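Local structure of exodeoxyribonuclease (Neisseria meningitidis, 2JC5) at residues A[205-208]-A[209-213]; A[14-18]-A[19-23]; A[124-127]-A[128-132]. The protein probably cleaves DNA at abasic sites as a metal-dependent AP endonuclease, with possible 3'-5' exonuclease activity, in bacterial DNA repair. All coordinates share one frame; numbering follows the deposited sequence. Where two conformers were deposited one is given.

In the fold
From the N terminus the three contacts follow one another in series, neither nesting nor crossing; each is local, between neighbours along the chain, and closes no long loop. Contact 2 comes first, at the junction of helices 12-17 and 20-26, just after strand 2-8. Contact 3 lies within helix 117-139, which connects the parallel strands 103-109 and 143-147 of the second sheet. Contact 1 comes last, where the chain leaves strand 204-205 and enters helix 210-213. Contacts 2 and 3 sit on opposite sides of the chain's centre, their centres about 32 Å apart. Contacts 1 and 2 meet through two like charges: Arg208 NH2, in one of its two conformers, comes close to Lys18 NZ.

Contact 1: A[205-208]-A[209-213]; sequences WSNR and GQAYA
Tyr212 reaches back from helix 210-213 over the turn before it and sets one ring edge on the Trp205 indole. Its CB presses on the backbone, 3.3 Å from Asn207 O and 3.8 Å from Arg208 CA. With CG turned anti to the amide nitrogen (chi1 -166°), the ring swings toward Trp205. CD1 comes 3.5 Å from Trp205 CD2, where the five- and six-membered rings fuse, and CE1 lies 3.7 Å from Trp205 CE3 further out on the six-membered ring; the hydroxyl runs on, clear of the indole. The edge of the Tyr212 ring thus stands on a face of the Trp205 indole, a T-shaped pair with planes at 86°. Lys243 makes a cation-pi contact with the tyrosine, and Trp205 NE1 is hydrogen-bonded to Asp215. Between these aromatics the chain turns through an Asx turn into the helix, in a DNase I-like fold. Asn207 OD1 accepts a weak bond from Gly209 N (2.8 Å), the N-cap residue, and a second from Ala211 N (3.3 Å) in the first helical turn, the latter donor tilted from the carbonyl plane. The same carboxamide and Ser206 OG pack against the Ala211 methyl. Water 1 accepts from Asn207 ND2 at 2.9 Å and donates to Gln210 OE1. Trp205 also makes backbone hydrogen bonds with Asp246, which binds metal in another structure of this enzyme.

Contact 2: A[14-18]-A[19-23]; sequences SAYKK and GFYEY
The ring planes of Tyr16 and Tyr21 are inclined at 49°, neither stacked nor edge-to-face, and it is the methylene of Tyr21 that covers the Tyr16 ring. Tyr21 CB sits over the middle of one face of that ring, 3.8 Å from its centroid, in a CH-pi contact. The Tyr21 ring, carried anti to its own amide nitrogen (chi1 -179°), then runs out past the far end of Tyr16, with CD1 3.5 Å from Tyr16 CE2 and 3.6 Å from Tyr16 OH. Phe20 turns an edge to the same phenol, its CD2 being 4.0 Å from Tyr16 CE1. At the backbone one helix ends and the next begins. Phe20 N donates to Ala15 O (3.0 Å) across five residues, Gly19 takes a positive phi of 102°, and Ala15 CB touches Phe20 CB at 3.8 Å: the 6→1 bond, left-handed glycine and apolar contact of a Schellman-like helix end. Ala15 O also accepts from Lys18 N, on the opposite face of its carbonyl plane. Gly19 in turn is the N-cap of the next helix, its carbonyl accepting from Tyr23 N, and water 2 accepts a hydrogen bond from Tyr21 N at 2.9 Å. Tyr16 OH is hydrogen-bonded to the carbonyl of Asp47 and its ring touches Met48, while Tyr21 stacks on His52, so this side faces helix 46-49 and the loop after it. Phe20 points into the core instead, onto Ala7 of strand 2-8 and Val32 and Val34 of strand 31-35.

Contact 3: A[124-127]-A[128-132]; sequences YRFL and DAFYP
The same first torsion, CG anti to the amide nitrogen (chi1 -171° and -168°), gives the rings of Phe126 and Phe130 a common direction, and their spacing of one helical turn puts them on one side of the helix. They do not stack: the planes are inclined at 44° and the centroids stand 5.6 Å apart. The closest approach is by Phe126 CE1, which lies 3.8 Å from Phe130 CB and 3.9 Å from Phe130 CG. Phe130 CB also lies close to Phe126 O, at 3.2 Å. That carbonyl accepts from Phe130 N at 2.8 Å, with the donor nearly in line with the C=O bond. This helix is the crossover of a beta-alpha-beta unit joining parallel strands 103-109 and 143-147, and both phenylalanines rest on Leu108 of the first strand. Phe126 also meets Phe89 edge-to-face. Three further i to i+4 bonds link the two segments: Asp128 N to Tyr124 O, Ala129 N to Arg125 O, and Tyr131 N to Leu127 O, this last at 3.0 Å. Leu127 O receives a weak additional bond from Trp178 NE1, in helix 173-184, and the Tyr131 ring meets the ring of the same tryptophan. At Pro132, whose nitrogen carries no hydrogen, the bonding to the preceding turn lapses and the helix kinks. On the more exposed flank Arg125 reaches Glu88 in a salt bridge, while the Ala129 methyl touches Phe89 of helix 87-90.

Contact 1: A[205-208]-A[209-213]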
# COMPACT_ATOMS: atom_id res chain seq x y z
N TRP A 205 -5.85 11.13 -5.94
CA TRP A 205 -6.58 12.04 -6.83
C TRP A 205 -5.90 11.92 -8.18
O TRP A 205 -4.68 11.76 -8.22
CB TRP A 205 -6.48 13.49 -6.34
CG TRP A 205 -6.92 13.69 -4.92
CD1 TRP A 205 -8.11 14.23 -4.49
CD2 TRP A 205 -6.18 13.35 -3.73
NE1 TRP A 205 -8.14 14.26 -3.12
CE2 TRP A 205 -6.98 13.72 -2.63
CE3 TRP A 205 -4.92 12.79 -3.49
CZ2 TRP A 205 -6.57 13.52 -1.32
CZ3 TRP A 205 -4.52 12.60 -2.19
CH2 TRP A 205 -5.33 12.98 -1.12
N SER A 206 -6.64 12.02 -9.28
CA SER A 206 -6.05 11.68 -10.57
C SER A 206 -4.97 12.63 -11.08
O SER A 206 -4.18 12.24 -11.93
CB SER A 206 -7.11 11.48 -11.63
OG SER A 206 -7.66 12.69 -12.07
N ASN A 207 -4.94 13.86 -10.60
CA ASN A 207 -3.86 14.77 -10.95
C ASN A 207 -3.70 15.80 -9.82
O ASN A 207 -4.52 15.84 -8.87
CB ASN A 207 -4.14 15.42 -12.32
CG ASN A 207 -5.42 16.23 -12.32
OD1 ASN A 207 -5.55 17.17 -11.54
ND2 ASN A 207 -6.38 15.86 -13.19
N ARG A 208 -2.66 16.61 -9.88
CA ARG A 208 -2.40 17.63 -8.86
C ARG A 208 -3.04 18.96 -9.22
O ARG A 208 -2.83 19.98 -8.52
CB ARG A 208 -0.88 17.79 -8.62
CG ARG A 208 -0.11 18.48 -9.72
CD ARG A 208 1.38 18.50 -9.41
NE ARG A 208 2.03 17.20 -9.68
CZ ARG A 208 2.94 16.96 -10.62
NH1 ARG A 208 3.36 17.92 -11.44
NH2 ARG A 208 3.45 15.74 -10.76
N GLY A 209 -3.81 18.97 -10.30
CA GLY A 209 -4.55 20.14 -10.75
C GLY A 209 -5.95 20.17 -10.16
O GLY A 209 -6.10 20.02 -8.95
N GLN A 210 -6.94 20.33 -11.03
CA GLN A 210 -8.35 20.39 -10.65
C GLN A 210 -8.77 19.25 -9.74
O GLN A 210 -9.47 19.47 -8.75
CB GLN A 210 -9.25 20.35 -11.89
CG GLN A 210 -10.72 20.62 -11.60
CD GLN A 210 -11.63 19.53 -12.11
OE1 GLN A 210 -11.43 18.34 -11.80
NE2 GLN A 210 -12.63 19.91 -12.89
N ALA A 211 -8.36 18.04 -10.08
CA ALA A 211 -8.80 16.84 -9.35
C ALA A 211 -8.40 16.93 -7.89
O ALA A 211 -9.17 16.58 -6.99
CB ALA A 211 -8.23 15.56 -10.01
N TYR A 212 -7.22 17.44 -7.63
CA TYR A 212 -6.76 17.63 -6.27
C TYR A 212 -7.38 18.85 -5.62
O TYR A 212 -7.87 18.78 -4.50
CB TYR A 212 -5.24 17.76 -6.29
CG TYR A 212 -4.55 17.64 -4.95
CD1 TYR A 212 -4.71 16.51 -4.18
CD2 TYR A 212 -3.74 18.64 -4.46
CE1 TYR A 212 -4.08 16.36 -2.95
CE2 TYR A 212 -3.09 18.50 -3.24
CZ TYR A 212 -3.27 17.36 -2.49
OH TYR A 212 -2.63 17.21 -1.29
N ALA A 213 -7.41 19.97 -6.35
CA ALA A 213 -7.94 21.22 -5.81
C ALA A 213 -9.40 21.08 -5.39
O ALA A 213 -9.84 21.69 -4.37
CB ALA A 213 -7.78 22.32 -6.85
O HOH W 1 -8.98 17.13 -13.54

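Contact 2: A[14-18]-A[19-23]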
# COMPACT_ATOMS: atom_id res chain seq x y z
N SER A 14 10.65 10.19 -9.94
CA SER A 14 9.84 11.40 -9.85
C SER A 14 9.62 11.88 -8.42
O SER A 14 9.72 13.08 -8.13
CB SER A 14 8.48 11.21 -10.52
OG SER A 14 8.58 11.41 -11.91
N ALA A 15 9.30 10.95 -7.52
CA ALA A 15 9.01 11.32 -6.14
C ALA A 15 10.24 11.91 -5.47
O ALA A 15 10.12 12.84 -4.65
CB ALA A 15 8.50 10.11 -5.36
N TYR A 16 11.41 11.36 -5.79
CA TYR A 16 12.65 11.91 -5.25
C TYR A 16 12.94 13.32 -5.76
O TYR A 16 13.60 14.07 -5.08
CB TYR A 16 13.82 10.97 -5.55
CG TYR A 16 14.04 9.87 -4.52
CD1 TYR A 16 12.98 9.24 -3.89
CD2 TYR A 16 15.31 9.47 -4.16
CE1 TYR A 16 13.19 8.25 -2.94
CE2 TYR A 16 15.53 8.48 -3.22
CZ TYR A 16 14.46 7.87 -2.61
OH TYR A 16 14.66 6.89 -1.67
N LYS A 17 12.44 13.70 -6.93
CA LYS A 17 12.58 15.10 -7.40
C LYS A 17 11.63 16.04 -6.64
O LYS A 17 11.79 17.25 -6.69
CB LYS A 17 12.29 15.21 -8.90
CG LYS A 17 13.32 14.54 -9.77
CD LYS A 17 12.88 14.60 -11.22
CE LYS A 17 13.77 13.80 -12.13
NZ LYS A 17 13.10 13.59 -13.44
N LYS A 18 10.62 15.48 -5.98
CA LYS A 18 9.59 16.24 -5.28
C LYS A 18 9.73 16.24 -3.76
O LYS A 18 8.86 16.73 -3.06
CB LYS A 18 8.20 15.71 -5.64
CG LYS A 18 7.82 15.86 -7.08
CD LYS A 18 6.49 15.17 -7.37
CE LYS A 18 6.14 15.15 -8.83
NZ LYS A 18 5.99 16.48 -9.43
N GLY A 19 10.83 15.71 -3.25
CA GLY A 19 11.14 15.79 -1.82
C GLY A 19 10.86 14.53 -1.03
O GLY A 19 10.96 14.54 0.19
N PHE A 20 10.50 13.44 -1.71
CA PHE A 20 10.14 12.24 -0.98
C PHE A 20 11.31 11.68 -0.19
O PHE A 20 11.12 11.16 0.91
CB PHE A 20 9.54 11.18 -1.91
CG PHE A 20 8.98 9.99 -1.18
CD1 PHE A 20 7.81 10.11 -0.45
CD2 PHE A 20 9.64 8.78 -1.17
CE1 PHE A 20 7.30 9.02 0.26
CE2 PHE A 20 9.14 7.70 -0.46
CZ PHE A 20 7.96 7.83 0.25
N TYR A 21 12.53 11.79 -0.72
CA TYR A 21 13.68 11.26 -0.02
C TYR A 21 13.83 11.92 1.36
O TYR A 21 14.04 11.26 2.38
CB TYR A 21 14.96 11.47 -0.82
CG TYR A 21 16.18 10.91 -0.15
CD1 TYR A 21 16.34 9.55 -0.02
CD2 TYR A 21 17.20 11.75 0.33
CE1 TYR A 21 17.46 9.02 0.57
CE2 TYR A 21 18.33 11.22 0.93
CZ TYR A 21 18.44 9.84 1.06
OH TYR A 21 19.57 9.26 1.64
N GLU A 22 13.73 13.25 1.40
CA GLU A 22 13.90 13.98 2.64
C GLU A 22 12.78 13.62 3.61
O GLU A 22 13.01 13.48 4.81
CB GLU A 22 13.94 15.48 2.37
CG GLU A 22 15.21 15.95 1.67
CD GLU A 22 15.20 15.78 0.14
OE1 GLU A 22 14.21 15.31 -0.42
OE2 GLU A 22 16.21 16.15 -0.51
N TYR A 23 11.58 13.43 3.07
CA TYR A 23 10.44 13.03 3.87
C TYR A 23 10.62 11.67 4.54
O TYR A 23 10.17 11.48 5.66
CB TYR A 23 9.18 13.01 2.99
CG TYR A 23 7.94 12.51 3.69
CD1 TYR A 23 7.31 13.28 4.64
CD2 TYR A 23 7.39 11.28 3.38
CE1 TYR A 23 6.18 12.82 5.31
CE2 TYR A 23 6.27 10.81 4.02
CZ TYR A 23 5.66 11.58 4.98
OH TYR A 23 4.52 11.10 5.61
O HOH W 2 13.46 13.84 -2.60

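Contact 3: A[124-127]-A[128-132]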
# COMPACT_ATOMS: atom_id res chain seq x y z
N TYR A 124 -9.10 -9.14 -11.18
CA TYR A 124 -9.94 -10.14 -10.52
C TYR A 124 -9.19 -11.44 -10.25
O TYR A 124 -9.37 -12.03 -9.20
CB TYR A 124 -11.21 -10.43 -11.31
CG TYR A 124 -12.30 -9.39 -11.16
CD1 TYR A 124 -12.68 -8.92 -9.91
CD2 TYR A 124 -13.01 -8.94 -12.27
CE1 TYR A 124 -13.71 -8.01 -9.76
CE2 TYR A 124 -14.05 -8.02 -12.13
CZ TYR A 124 -14.38 -7.56 -10.87
OH TYR A 124 -15.40 -6.65 -10.71
N ARG A 125 -8.35 -11.90 -11.18
CA ARG A 125 -7.54 -13.08 -10.91
C ARG A 125 -6.56 -12.84 -9.75
O ARG A 125 -6.31 -13.73 -8.94
CB ARG A 125 -6.83 -13.54 -12.19
CG ARG A 125 -7.80 -14.10 -13.21
CD ARG A 125 -7.12 -14.88 -14.30
NE ARG A 125 -6.34 -14.02 -15.19
CZ ARG A 125 -5.02 -13.84 -15.15
NH1 ARG A 125 -4.27 -14.47 -14.25
NH2 ARG A 125 -4.43 -13.04 -16.03
N PHE A 126 -6.01 -11.63 -9.64
CA PHE A 126 -5.16 -11.31 -8.49
C PHE A 126 -5.92 -11.38 -7.17
O PHE A 126 -5.45 -11.95 -6.18
CB PHE A 126 -4.58 -9.92 -8.68
CG PHE A 126 -3.53 -9.56 -7.68
CD1 PHE A 126 -3.85 -9.17 -6.39
CD2 PHE A 126 -2.20 -9.62 -8.04
CE1 PHE A 126 -2.86 -8.87 -5.47
CE2 PHE A 126 -1.20 -9.29 -7.14
CZ PHE A 126 -1.54 -8.92 -5.85
N LEU A 127 -7.12 -10.81 -7.15
CA LEU A 127 -7.95 -10.88 -5.96
C LEU A 127 -8.17 -12.33 -5.53
O LEU A 127 -8.12 -12.65 -4.35
CB LEU A 127 -9.31 -10.20 -6.18
CG LEU A 127 -9.39 -8.70 -6.50
CD1 LEU A 127 -10.83 -8.18 -6.32
CD2 LEU A 127 -8.39 -7.88 -5.70
N ASP A 128 -8.45 -13.21 -6.50
CA ASP A 128 -8.72 -14.60 -6.17
C ASP A 128 -7.49 -15.36 -5.70
O ASP A 128 -7.60 -16.25 -4.85
CB ASP A 128 -9.35 -15.33 -7.36
CG ASP A 128 -10.75 -14.84 -7.67
OD1 ASP A 128 -11.44 -14.36 -6.75
OD2 ASP A 128 -11.19 -14.97 -8.84
N ALA A 129 -6.32 -15.01 -6.24
CA ALA A 129 -5.06 -15.63 -5.81
C ALA A 129 -4.58 -15.10 -4.48
O ALA A 129 -3.94 -15.81 -3.72
CB ALA A 129 -3.97 -15.45 -6.87
N PHE A 130 -4.85 -13.83 -4.21
CA PHE A 130 -4.35 -13.19 -3.01
C PHE A 130 -5.22 -13.46 -1.79
O PHE A 130 -4.71 -13.54 -0.68
CB PHE A 130 -4.19 -11.68 -3.26
CG PHE A 130 -3.41 -10.96 -2.20
CD1 PHE A 130 -2.15 -11.40 -1.81
CD2 PHE A 130 -3.91 -9.81 -1.60
CE1 PHE A 130 -1.42 -10.74 -0.86
CE2 PHE A 130 -3.15 -9.13 -0.63
CZ PHE A 130 -1.92 -9.61 -0.26
N TYR A 131 -6.54 -13.61 -1.96
CA TYR A 131 -7.41 -13.89 -0.81
C TYR A 131 -6.97 -15.09 0.06
O TYR A 131 -6.92 -14.96 1.27
CB TYR A 131 -8.85 -14.06 -1.28
CG TYR A 131 -9.90 -14.11 -0.20
CD1 TYR A 131 -10.52 -12.95 0.23
CD2 TYR A 131 -10.33 -15.32 0.35
CE1 TYR A 131 -11.53 -12.98 1.17
CE2 TYR A 131 -11.33 -15.36 1.31
CZ TYR A 131 -11.93 -14.18 1.72
OH TYR A 131 -12.94 -14.21 2.67
N PRO A 132 -6.67 -16.25 -0.55
CA PRO A 132 -6.18 -17.35 0.30
C PRO A 132 -4.84 -17.08 0.99
O PRO A 132 -4.57 -17.66 2.05
CB PRO A 132 -6.04 -18.52 -0.68
CG PRO A 132 -6.79 -18.13 -1.88
CD PRO A 132 -6.80 -16.64 -1.95